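Ketosynthase (Streptomyces sp. MSC090213JE08, PDB 6KXD) forms part of the ishigamide ketosynthase/chain length factor of a highly reducing type II polyketide synthase, and probably takes part in acyl-carrier-protein-linked chain elongation. Local coordinates at residues 48-53 with 64-69; 57-62 with 211-216; 122-127 with 205-210; 177-182 with 365-370; 291-296 with 358-363. One frame throughout, in Å; residues are numbered along the deposited sequence.

Contact 1 of 5, residues 48-53 with 64-69; sequences TAVKAD and VCTVPG
The carbonyl oxygen V64 O takes the amide V50 N at 2.7 Å in a nearly straight bond (171° at the hydrogen), and the CA-H of A49 leans on the same oxygen. V64 N returns a bond to V50 O, so V50 and V64 form the antiparallel hydrogen-bonded pair of a small beta hairpin made by strands 50-51 and 63-65. The hairpin shows how side-chain contacts add to a ladder of a single bridged pair. V50 and V64 stand on one face of it, with V50 CG2 4.2 Å from V64 CG2. V64 CG1 lies anti to its carbonyl carbon (chi1 -62°), which leaves CG2 between the backbone N and the carbonyl carbon; V64 CG2 meets A52 CA at 3.6 Å, while V64 CG1 lies against A52 CB at 3.8 Å. V50 turns CG2 across the side chain of T66 at about a right angle, its methyl 3.7 Å from T66 OG1. Beyond the ladder, 63-65 runs parallel to strand 229-240, with C65 bonded through its backbone to L229, and F208 packs on V64. On the other strand, K51 NZ forms a salt bridge with D63. At the opposite end of the contact from A52, T48 OG1, hydrogen-bonded to L324 O, lies 3.4 Å from C65 CB, and C65 SG rests 3.7 Å from A49 CA.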
# COMPACT_ATOMS: atom_id res chain seq x y z
N THR B 48 11.03 7.56 -27.27
CA THR B 48 10.77 6.15 -26.95
C THR B 48 9.44 5.66 -27.53
O THR B 48 9.18 4.45 -27.54
CB THR B 48 10.84 5.91 -25.44
OG1 THR B 48 9.72 6.52 -24.78
CG2 THR B 48 12.12 6.43 -24.84
N ALA B 49 8.62 6.58 -28.03
CA ALA B 49 7.32 6.26 -28.53
C ALA B 49 7.50 5.31 -29.72
O ALA B 49 8.39 5.49 -30.52
CB ALA B 49 6.57 7.52 -28.92
N VAL B 50 6.71 4.24 -29.73
CA VAL B 50 6.62 3.32 -30.85
C VAL B 50 5.14 3.08 -31.07
O VAL B 50 4.31 3.46 -30.23
CB VAL B 50 7.36 1.99 -30.59
CG1 VAL B 50 8.86 2.19 -30.40
CG2 VAL B 50 6.74 1.22 -29.41
N LYS B 51 4.84 2.46 -32.21
CA LYS B 51 3.54 2.00 -32.56
C LYS B 51 3.26 0.75 -31.74
O LYS B 51 4.14 -0.10 -31.61
CB LYS B 51 3.48 1.74 -34.07
CG LYS B 51 3.47 3.01 -34.90
CD LYS B 51 2.24 3.85 -34.68
CE LYS B 51 2.16 5.07 -35.58
NZ LYS B 51 1.74 6.27 -34.82
N ALA B 52 2.06 0.67 -31.19
CA ALA B 52 1.76 -0.34 -30.19
C ALA B 52 1.66 -1.69 -30.90
O ALA B 52 1.25 -1.75 -32.06
CB ALA B 52 0.48 -0.01 -29.47
N ASP B 53 2.08 -2.75 -30.21
CA ASP B 53 2.02 -4.09 -30.77
C ASP B 53 0.56 -4.45 -31.05
O ASP B 53 -0.31 -4.15 -30.24
CB ASP B 53 2.69 -5.11 -29.84
CG ASP B 53 3.10 -6.37 -30.58
OD1 ASP B 53 4.05 -6.30 -31.38
OD2 ASP B 53 2.43 -7.41 -30.38
N VAL B 64 2.78 4.30 -28.12
CA VAL B 64 3.06 3.83 -26.76
C VAL B 64 4.57 3.85 -26.50
O VAL B 64 5.40 3.66 -27.40
CB VAL B 64 2.48 2.43 -26.48
CG1 VAL B 64 0.96 2.39 -26.60
CG2 VAL B 64 3.11 1.35 -27.33
N CYS B 65 4.92 4.02 -25.22
CA CYS B 65 6.26 3.95 -24.79
C CYS B 65 6.43 2.68 -23.96
O CYS B 65 6.47 2.72 -22.72
CB CYS B 65 6.68 5.19 -24.01
SG CYS B 65 6.45 6.72 -24.95
N THR B 66 6.49 1.55 -24.67
CA THR B 66 6.69 0.27 -24.04
C THR B 66 8.20 0.06 -23.88
O THR B 66 9.04 0.71 -24.54
CB THR B 66 6.07 -0.87 -24.86
OG1 THR B 66 6.39 -0.58 -26.21
CG2 THR B 66 4.57 -1.01 -24.71
N VAL B 67 8.53 -0.90 -23.03
CA VAL B 67 9.89 -1.37 -22.89
C VAL B 67 10.22 -2.16 -24.16
O VAL B 67 9.60 -3.16 -24.41
CB VAL B 67 10.08 -2.26 -21.65
CG1 VAL B 67 11.52 -2.67 -21.51
CG2 VAL B 67 9.64 -1.56 -20.39
N PRO B 68 11.20 -1.73 -24.98
CA PRO B 68 11.52 -2.44 -26.22
C PRO B 68 12.23 -3.76 -25.88
O PRO B 68 13.06 -3.81 -24.95
CB PRO B 68 12.48 -1.48 -26.91
CG PRO B 68 13.22 -0.84 -25.75
CD PRO B 68 12.12 -0.61 -24.71
N GLY B 69 11.86 -4.81 -26.60
CA GLY B 69 12.56 -6.09 -26.51
C GLY B 69 12.27 -6.80 -25.19
O GLY B 69 13.11 -7.52 -24.68

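Contact 2 of 5, residues 57-62 with 211-216; sequences GPLPSS and AHAWFE
A CH-pi contact near the protein surface joins P60, in the loop between strands 50-51 and 63-65, to W214 on helix 210-219. P60 CD sits above the indole, 3.7 Å from the centroid of the five-membered ring and only 15° off its normal. The rest of the proline reaches over the fused bond and the six-membered ring, with P60 CG 3.9 Å from W214 CE3. The indole edge is used as well: W214 NE1 donates to P58 O at 2.9 Å, the acceptor lying nearly in the ring plane while the donor stands well above the plane of the P58 carbonyl. One flat group thus reads three consecutive loop residues, its face taken by P60, its N-H by P58, and W214 CZ2 brought to L59 C. All of this lies in the beta-ketoacyl synthase N-terminal region, where the loop of the hairpin folds back over the flank of the helix. A213 CB, the preceding residue on that helix, points into the loop and touches P60 CD at 3.9 Å and L59 CD2 at 4.0 Å. P60 CG comes to 3.4 Å from A213 O. P132 of the neighbouring subunit also packs on W214.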
# COMPACT_ATOMS: atom_id res chain seq x y z
N GLY B 57 -4.34 -5.56 -28.90
CA GLY B 57 -5.69 -5.32 -29.36
C GLY B 57 -5.94 -3.83 -29.52
O GLY B 57 -5.00 -3.04 -29.40
N PRO B 58 -7.19 -3.39 -29.78
CA PRO B 58 -7.46 -1.96 -29.98
C PRO B 58 -7.02 -1.17 -28.74
O PRO B 58 -7.13 -1.70 -27.64
CB PRO B 58 -8.98 -1.89 -30.22
CG PRO B 58 -9.53 -3.22 -29.71
CD PRO B 58 -8.40 -4.21 -29.86
N LEU B 59 -6.48 0.04 -28.95
CA LEU B 59 -6.05 0.96 -27.90
C LEU B 59 -6.58 2.35 -28.22
O LEU B 59 -6.84 2.65 -29.38
CB LEU B 59 -4.52 1.00 -27.83
CG LEU B 59 -3.82 -0.26 -27.35
CD1 LEU B 59 -2.34 -0.18 -27.64
CD2 LEU B 59 -4.07 -0.51 -25.87
N PRO B 60 -6.70 3.25 -27.22
CA PRO B 60 -7.19 4.60 -27.46
C PRO B 60 -6.21 5.43 -28.30
O PRO B 60 -6.58 6.45 -28.82
CB PRO B 60 -7.35 5.25 -26.07
CG PRO B 60 -6.85 4.22 -25.06
CD PRO B 60 -6.36 3.00 -25.81
N SER B 61 -4.95 4.99 -28.33
CA SER B 61 -3.91 5.58 -29.10
C SER B 61 -2.97 4.47 -29.56
O SER B 61 -2.74 3.49 -28.83
CB SER B 61 -3.17 6.61 -28.31
OG SER B 61 -2.05 7.06 -29.05
N SER B 62 -2.38 4.67 -30.73
CA SER B 62 -1.52 3.67 -31.33
C SER B 62 -0.09 3.84 -30.81
O SER B 62 0.70 2.92 -30.91
CB SER B 62 -1.55 3.77 -32.84
OG SER B 62 -1.24 5.09 -33.26
N ALA B 211 -5.86 -2.48 -20.67
CA ALA B 211 -6.80 -2.06 -19.66
C ALA B 211 -6.44 -0.67 -19.12
O ALA B 211 -7.27 0.30 -19.10
CB ALA B 211 -6.91 -3.09 -18.58
N HIS B 212 -5.20 -0.56 -18.66
CA HIS B 212 -4.62 0.71 -18.21
C HIS B 212 -4.84 1.81 -19.25
O HIS B 212 -5.30 2.90 -18.89
CB HIS B 212 -3.14 0.52 -17.92
CG HIS B 212 -2.51 1.74 -17.35
ND1 HIS B 212 -1.45 2.35 -17.96
CD2 HIS B 212 -2.84 2.49 -16.29
CE1 HIS B 212 -1.12 3.41 -17.26
NE2 HIS B 212 -1.97 3.53 -16.24
N ALA B 213 -4.47 1.54 -20.50
CA ALA B 213 -4.57 2.54 -21.54
C ALA B 213 -6.02 3.00 -21.68
O ALA B 213 -6.29 4.19 -21.71
CB ALA B 213 -4.03 2.04 -22.85
N TRP B 214 -6.96 2.05 -21.74
CA TRP B 214 -8.40 2.40 -21.87
C TRP B 214 -8.90 3.12 -20.62
O TRP B 214 -9.64 4.10 -20.71
CB TRP B 214 -9.20 1.13 -22.19
CG TRP B 214 -9.09 0.79 -23.63
CD1 TRP B 214 -8.42 -0.24 -24.21
CD2 TRP B 214 -9.67 1.54 -24.72
NE1 TRP B 214 -8.54 -0.18 -25.57
CE2 TRP B 214 -9.30 0.90 -25.91
CE3 TRP B 214 -10.45 2.71 -24.78
CZ2 TRP B 214 -9.70 1.37 -27.16
CZ3 TRP B 214 -10.85 3.17 -26.02
CH2 TRP B 214 -10.45 2.52 -27.19
N PHE B 215 -8.47 2.69 -19.43
CA PHE B 215 -8.97 3.33 -18.23
C PHE B 215 -8.46 4.76 -18.15
O PHE B 215 -9.20 5.66 -17.73
CB PHE B 215 -8.59 2.57 -16.97
CG PHE B 215 -9.40 1.32 -16.73
CD1 PHE B 215 -10.56 1.07 -17.43
CD2 PHE B 215 -8.99 0.40 -15.78
CE1 PHE B 215 -11.30 -0.09 -17.19
CE2 PHE B 215 -9.73 -0.74 -15.54
CZ PHE B 215 -10.90 -0.97 -16.23
N GLU B 216 -7.19 4.95 -18.51
CA GLU B 216 -6.59 6.28 -18.51
C GLU B 216 -7.36 7.19 -19.46
O GLU B 216 -7.59 8.35 -19.15
CB GLU B 216 -5.13 6.21 -18.99
CG GLU B 216 -4.19 5.82 -17.87
CD GLU B 216 -4.22 6.76 -16.68
OE1 GLU B 216 -3.86 7.95 -16.86
OE2 GLU B 216 -4.66 6.32 -15.61

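Contact 3 of 5, residues 122-127 with 205-210; sequences MGSLEN and AEEFSA
E207 extends its carboxylate to the start of helix 125-137, where it meets the hydroxyl of S124. The chi1 of E207 (72°) places CG between the backbone N and carbonyl carbon, and the chain runs extended from there. S124 OG, anti to its own backbone N (chi1 177°), donates to E207 OE2 at 2.7 Å, meeting the oxygen on its syn side, 18° out of the carboxylate plane. The same hydroxyl accepts from N127 N at 2.9 Å. S124 is therefore the N-cap of helix 125-137, and the bond to E207 OE2 orients the capping hydroxyl. A weak bond from E126 N, 3.3 Å from E207 OE2, joins the grip, and water 3 donates to this oxygen at 2.6 Å, linking it to S209 OG. The backbone amides at the helix start would be expected to stabilise the negative charge. The other oxygen, E207 OE1, accepts from L87 N and shares water 4 with E126 OE1; the two carboxylate oxygens are 4.4 Å apart, a like-charge approach that the water bridges. Alongside, E126 CB faces S209 CB at 3.6 Å. S209 is itself the N-cap of helix 210-219, its hydroxyl accepting from H212 N. Farther back, water 2 ties G123 O to E207 N, the latter bond being 3.0 Å.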
# COMPACT_ATOMS: atom_id res chain seq x y z
N MET B 122 -2.31 0.87 -9.40
CA MET B 122 -3.35 -0.03 -9.04
C MET B 122 -2.98 -1.42 -9.51
O MET B 122 -3.84 -2.22 -9.84
CB MET B 122 -4.66 0.42 -9.71
CG MET B 122 -5.89 -0.18 -9.12
SD MET B 122 -5.92 -0.18 -7.35
CE MET B 122 -7.43 -1.08 -7.02
N GLY B 123 -1.70 -1.76 -9.41
CA GLY B 123 -1.25 -3.11 -9.74
C GLY B 123 -1.43 -3.44 -11.23
O GLY B 123 -1.34 -2.59 -12.13
N SER B 124 -1.61 -4.74 -11.51
CA SER B 124 -1.80 -5.18 -12.86
C SER B 124 -3.28 -5.04 -13.18
O SER B 124 -4.09 -5.87 -12.78
CB SER B 124 -1.38 -6.60 -13.10
OG SER B 124 -1.67 -6.93 -14.45
N LEU B 125 -3.64 -3.94 -13.83
CA LEU B 125 -5.03 -3.85 -14.28
C LEU B 125 -5.28 -4.88 -15.39
O LEU B 125 -6.42 -5.25 -15.59
CB LEU B 125 -5.31 -2.45 -14.78
CG LEU B 125 -5.34 -1.44 -13.67
CD1 LEU B 125 -5.13 -0.01 -14.21
CD2 LEU B 125 -6.62 -1.58 -12.87
N GLU B 126 -4.24 -5.32 -16.08
CA GLU B 126 -4.42 -6.39 -17.07
C GLU B 126 -4.91 -7.66 -16.36
O GLU B 126 -5.85 -8.33 -16.83
CB GLU B 126 -3.14 -6.68 -17.83
CG GLU B 126 -3.30 -7.82 -18.84
CD GLU B 126 -2.08 -8.06 -19.70
OE1 GLU B 126 -0.97 -7.67 -19.29
OE2 GLU B 126 -2.24 -8.63 -20.78
N ASN B 127 -4.30 -8.00 -15.22
CA ASN B 127 -4.65 -9.20 -14.51
C ASN B 127 -6.12 -9.13 -14.04
O ASN B 127 -6.93 -10.07 -14.27
CB ASN B 127 -3.69 -9.46 -13.35
CG ASN B 127 -4.03 -10.69 -12.57
OD1 ASN B 127 -5.03 -10.69 -11.87
ND2 ASN B 127 -3.20 -11.72 -12.67
N ALA B 205 6.63 1.01 -10.11
CA ALA B 205 6.51 0.28 -11.36
C ALA B 205 5.12 0.46 -11.95
O ALA B 205 4.17 0.49 -11.19
CB ALA B 205 6.78 -1.18 -11.15
N GLU B 206 5.06 0.46 -13.28
CA GLU B 206 3.80 0.51 -13.96
C GLU B 206 3.90 -0.31 -15.23
O GLU B 206 4.84 -0.16 -15.97
CB GLU B 206 3.52 1.96 -14.34
CG GLU B 206 2.11 2.23 -14.88
CD GLU B 206 1.01 2.37 -13.84
OE1 GLU B 206 1.23 3.01 -12.79
OE2 GLU B 206 -0.06 1.75 -14.04
N GLU B 207 2.97 -1.22 -15.44
CA GLU B 207 2.97 -1.97 -16.66
C GLU B 207 2.11 -1.23 -17.69
O GLU B 207 1.17 -0.53 -17.35
CB GLU B 207 2.42 -3.38 -16.45
CG GLU B 207 0.92 -3.38 -16.23
CD GLU B 207 0.26 -4.73 -15.98
OE1 GLU B 207 1.00 -5.75 -15.83
OE2 GLU B 207 -0.96 -4.74 -15.85
N PHE B 208 2.47 -1.40 -18.95
CA PHE B 208 1.57 -1.03 -20.02
C PHE B 208 0.57 -2.19 -20.23
O PHE B 208 0.93 -3.35 -20.22
CB PHE B 208 2.32 -0.70 -21.32
CG PHE B 208 1.34 -0.18 -22.34
CD1 PHE B 208 0.97 1.15 -22.36
CD2 PHE B 208 0.66 -1.07 -23.16
CE1 PHE B 208 -0.00 1.60 -23.24
CE2 PHE B 208 -0.33 -0.62 -24.02
CZ PHE B 208 -0.64 0.72 -24.07
N SER B 209 -0.72 -1.85 -20.32
CA SER B 209 -1.76 -2.83 -20.59
C SER B 209 -2.88 -2.11 -21.32
O SER B 209 -3.07 -0.92 -21.11
CB SER B 209 -2.33 -3.51 -19.37
OG SER B 209 -3.07 -2.62 -18.55
N ALA B 210 -3.57 -2.85 -22.20
CA ALA B 210 -4.76 -2.28 -22.86
C ALA B 210 -5.76 -1.79 -21.80
O ALA B 210 -6.39 -0.73 -21.95
CB ALA B 210 -5.38 -3.31 -23.79
O HOH W 1 -1.70 0.17 -12.07
O HOH W 2 0.75 -1.32 -13.37
O HOH W 3 -2.14 -2.42 -16.10
O HOH W 4 0.13 -7.97 -17.04

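Contact 4 of 5, residues 177-182 with 365-370; sequences GRVSGL and AVAVAV. With EDO (1,2-ethanediol), chain D.
V179 and L182 bury the most surface here, and the methyl of A367 is what they share. V179 CB stands 4.0 Å from A367 CB, and L182 CB comes to 3.9 Å from the same atom, so the alanine methyl is met from both residues one helical turn apart. The branches then spread along strand 365-373. V179 CG2, which lies between its backbone N and carbonyl carbon, touches A365 CB at 3.7 Å, while V179 CG1 faces the backbone near A367 N at 3.9 Å. L182 reaches the other way: CD1 lies 3.6 Å from A367 O and close to A367 CB, and CD2 rests on A369 CB at 3.8 Å. Three alternate residues of the strand, all alanines, thus offer a low methyl ridge that lets the helix come close, an example of how small side chains set the spacing of helix on sheet. Just before the helix, G177 O accepts both S180 N and S180 OG, the hydroxyl at 2.8 Å. R178 points elsewhere, forming a salt bridge with D327 and a weak bond to an ethanediol, probably from the crystallisation liquor; in catalytic ketosynthases of the thiolase fold the nucleophilic cysteine sits at the start of the equivalent helix, and R178 probably holds that place here. Strand 365-373 runs between antiparallel neighbours 250-259 and 354-360, with helix 180-193 against its alanines and helix 265-280 against V368 and V370 on the other face.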
# COMPACT_ATOMS: atom_id res chain seq x y z
N GLY B 177 0.21 6.18 -7.44
CA GLY B 177 0.43 6.57 -8.81
C GLY B 177 1.74 7.32 -8.99
O GLY B 177 2.81 6.87 -8.58
N ARG B 178 1.70 8.50 -9.64
CA ARG B 178 2.95 9.16 -9.94
C ARG B 178 3.78 9.53 -8.70
O ARG B 178 5.00 9.68 -8.83
CB ARG B 178 2.68 10.45 -10.71
CG ARG B 178 1.94 10.21 -11.99
CD ARG B 178 2.34 11.27 -13.00
NE ARG B 178 1.40 11.20 -14.09
CZ ARG B 178 0.17 11.71 -14.05
NH1 ARG B 178 -0.21 12.48 -13.03
NH2 ARG B 178 -0.67 11.46 -15.04
N VAL B 179 3.16 9.68 -7.53
CA VAL B 179 3.91 10.07 -6.35
C VAL B 179 4.41 8.82 -5.63
O VAL B 179 5.10 8.96 -4.61
CB VAL B 179 3.14 10.95 -5.39
CG1 VAL B 179 2.76 12.24 -6.08
CG2 VAL B 179 1.94 10.23 -4.78
N SER B 180 4.01 7.62 -6.10
CA SER B 180 4.17 6.41 -5.29
C SER B 180 5.67 6.13 -5.04
O SER B 180 6.01 5.56 -3.99
CB SER B 180 3.49 5.18 -5.90
OG SER B 180 4.17 4.87 -7.12
N GLY B 181 6.53 6.41 -6.00
CA GLY B 181 8.00 6.21 -5.79
C GLY B 181 8.53 7.06 -4.65
O GLY B 181 9.39 6.63 -3.88
N LEU B 182 7.98 8.27 -4.49
CA LEU B 182 8.39 9.13 -3.40
C LEU B 182 7.76 8.71 -2.07
O LEU B 182 8.40 8.83 -1.07
CB LEU B 182 8.09 10.59 -3.74
CG LEU B 182 8.79 11.08 -5.00
CD1 LEU B 182 8.51 12.56 -5.30
CD2 LEU B 182 10.28 10.89 -4.86
N ALA B 365 -2.47 13.97 -4.74
CA ALA B 365 -1.21 13.95 -4.02
C ALA B 365 -0.13 14.74 -4.76
O ALA B 365 -0.07 14.75 -5.99
CB ALA B 365 -0.77 12.54 -3.80
N VAL B 366 0.72 15.41 -3.99
CA VAL B 366 1.90 16.03 -4.46
C VAL B 366 3.07 15.56 -3.59
O VAL B 366 2.94 15.34 -2.40
CB VAL B 366 1.74 17.57 -4.42
CG1 VAL B 366 3.04 18.25 -4.79
CG2 VAL B 366 0.59 18.00 -5.34
N ALA B 367 4.21 15.30 -4.23
CA ALA B 367 5.40 14.93 -3.46
C ALA B 367 6.64 15.52 -4.12
O ALA B 367 6.75 15.66 -5.37
CB ALA B 367 5.47 13.44 -3.32
N VAL B 368 7.62 15.85 -3.26
CA VAL B 368 8.83 16.41 -3.67
C VAL B 368 9.95 15.73 -2.89
O VAL B 368 9.80 15.54 -1.70
CB VAL B 368 8.86 17.93 -3.45
CG1 VAL B 368 10.24 18.49 -3.73
CG2 VAL B 368 7.81 18.63 -4.29
N ALA B 369 11.03 15.39 -3.59
CA ALA B 369 12.22 14.93 -2.92
C ALA B 369 13.39 15.84 -3.29
O ALA B 369 13.59 16.19 -4.46
CB ALA B 369 12.55 13.49 -3.23
N VAL B 370 14.23 16.09 -2.28
CA VAL B 370 15.48 16.85 -2.46
C VAL B 370 16.66 15.91 -2.19
O VAL B 370 16.69 15.22 -1.17
CB VAL B 370 15.50 18.08 -1.54
CG1 VAL B 370 16.80 18.86 -1.65
CG2 VAL B 370 14.33 18.99 -1.84
C1 EDO D . -3.78 15.51 -12.40
O1 EDO D . -2.67 14.74 -12.94
C2 EDO D . -5.05 15.66 -13.26
O2 EDO D . -5.35 17.05 -13.16

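Contact 5 of 5, residues 291-296 with 358-363; sequences VPCAAP and CAVDRD
C293, just past the end of strand 287-291, turns its side chain toward strand 354-360. Its CB lies 3.7 Å from C358 O and 3.9 Å from A359 CB. From there chi1 (65°) carries SG to a place between the backbone N and the carbonyl carbon, where the sulfur becomes an acceptor: V360 N donates to C293 SG at 3.5 Å with an angle of 165°. The same atom packs on V360 CG2 at 3.9 Å and takes a weak bond from A295 N within its own loop. Sulfur so stands in for a missing strand carbonyl, a useful example of a side chain carrying a sheet ladder on after its backbone has departed. Two residues back on each segment the ladder is conventional, C358 N giving a bond of 3.1 Å to V291 O. C293 N does not bond to C358 O, turning instead to E303 OE2, while Q336 NE2 binds both V291 O and C358 O. A295 CB adds a looser touch on V360 CG2. The touching parts, 291-295 and 358-360, run 10° apart, as expected where parallel strands 287-291 and 354-360 pair and then part, an arrangement consistent with the C-terminal half of the thiolase fold.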
# COMPACT_ATOMS: atom_id res chain seq x y z
N VAL B 291 13.43 17.94 -11.72
CA VAL B 291 12.79 17.00 -12.61
C VAL B 291 11.35 16.84 -12.18
O VAL B 291 11.04 16.14 -11.23
CB VAL B 291 13.52 15.64 -12.65
CG1 VAL B 291 12.86 14.76 -13.66
CG2 VAL B 291 15.00 15.81 -12.98
N PRO B 292 10.44 17.56 -12.87
CA PRO B 292 9.00 17.43 -12.67
C PRO B 292 8.53 16.14 -13.33
O PRO B 292 9.23 15.63 -14.18
CB PRO B 292 8.40 18.66 -13.38
CG PRO B 292 9.49 19.19 -14.27
CD PRO B 292 10.81 18.57 -13.86
N CYS B 293 7.32 15.67 -13.00
CA CYS B 293 6.86 14.43 -13.57
C CYS B 293 6.31 14.64 -14.99
O CYS B 293 6.13 13.71 -15.73
CB CYS B 293 5.81 13.75 -12.70
SG CYS B 293 4.27 14.69 -12.54
N ALA B 294 5.97 15.88 -15.31
CA ALA B 294 5.51 16.25 -16.67
C ALA B 294 4.19 15.51 -17.02
O ALA B 294 3.98 15.16 -18.17
CB ALA B 294 6.60 15.93 -17.65
N ALA B 295 3.35 15.24 -16.01
CA ALA B 295 2.03 14.63 -16.21
C ALA B 295 1.31 15.43 -17.29
O ALA B 295 1.37 16.65 -17.24
CB ALA B 295 1.23 14.66 -14.95
N PRO B 296 0.63 14.78 -18.26
CA PRO B 296 -0.01 15.49 -19.38
C PRO B 296 -1.41 15.99 -18.97
O PRO B 296 -2.41 15.64 -19.58
CB PRO B 296 -0.01 14.40 -20.46
CG PRO B 296 -0.31 13.16 -19.66
CD PRO B 296 0.48 13.32 -18.37
N CYS B 358 9.80 16.18 -8.39
CA CYS B 358 8.50 16.56 -7.98
C CYS B 358 7.52 15.70 -8.79
O CYS B 358 7.75 15.46 -9.99
CB CYS B 358 8.27 18.05 -8.30
SG CYS B 358 6.60 18.52 -7.80
N ALA B 359 6.44 15.27 -8.16
CA ALA B 359 5.38 14.61 -8.90
C ALA B 359 4.03 15.01 -8.34
O ALA B 359 3.92 15.37 -7.19
CB ALA B 359 5.52 13.12 -8.85
N VAL B 360 3.04 14.94 -9.25
CA VAL B 360 1.62 15.17 -8.96
C VAL B 360 0.83 14.01 -9.55
O VAL B 360 1.15 13.48 -10.55
CB VAL B 360 1.15 16.52 -9.53
CG1 VAL B 360 1.96 17.62 -8.90
CG2 VAL B 360 1.26 16.59 -11.06
N ASP B 361 -0.21 13.65 -8.83
CA ASP B 361 -0.98 12.53 -9.19
C ASP B 361 -2.42 13.01 -9.32
O ASP B 361 -2.86 13.96 -8.64
CB ASP B 361 -0.77 11.43 -8.17
CG ASP B 361 -1.49 10.16 -8.57
OD1 ASP B 361 -1.06 9.56 -9.58
OD2 ASP B 361 -2.48 9.80 -7.88
N ARG B 362 -3.18 12.33 -10.19
CA ARG B 362 -4.57 12.69 -10.40
C ARG B 362 -5.33 12.68 -9.07
O ARG B 362 -6.13 13.53 -8.83
CB ARG B 362 -5.28 11.74 -11.37
CG ARG B 362 -6.79 11.88 -11.32
CD ARG B 362 -7.49 11.70 -12.65
NE ARG B 362 -6.71 10.91 -13.58
CZ ARG B 362 -6.54 9.60 -13.50
NH1 ARG B 362 -6.90 8.94 -12.41
NH2 ARG B 362 -6.03 8.96 -14.54
N ASP B 363 -5.02 11.72 -8.20
CA ASP B 363 -5.83 11.51 -7.01
C ASP B 363 -5.53 12.58 -5.94
O ASP B 363 -6.05 12.46 -4.85
CB ASP B 363 -5.67 10.06 -6.54
CG ASP B 363 -6.15 9.03 -7.58
OD1 ASP B 363 -7.03 9.38 -8.41
OD2 ASP B 363 -5.64 7.90 -7.58

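The five contacts form two neighbourhoods. Contacts 1, 2 and 3 lie in the N-terminal half of the ketosynthase, with centres 11 to 15 Å apart: the loop of the contact 1 hairpin supplies one side of contact 2, and strand 199-206 of contact 3 leads into helix 210-219 of contact 2. Contacts 4 and 5, centres 8 Å apart, share the adjacent strands 354-360 and 365-373. Contact 4 reaches back along the chain to helix 180-193, so its span encloses contact 5 and ties the later strands to the N-terminal half. Contacts 1 and 4 are about 25 Å apart between centres, yet a salt bridge, E216 to R362, links contact 2 directly to contact 5.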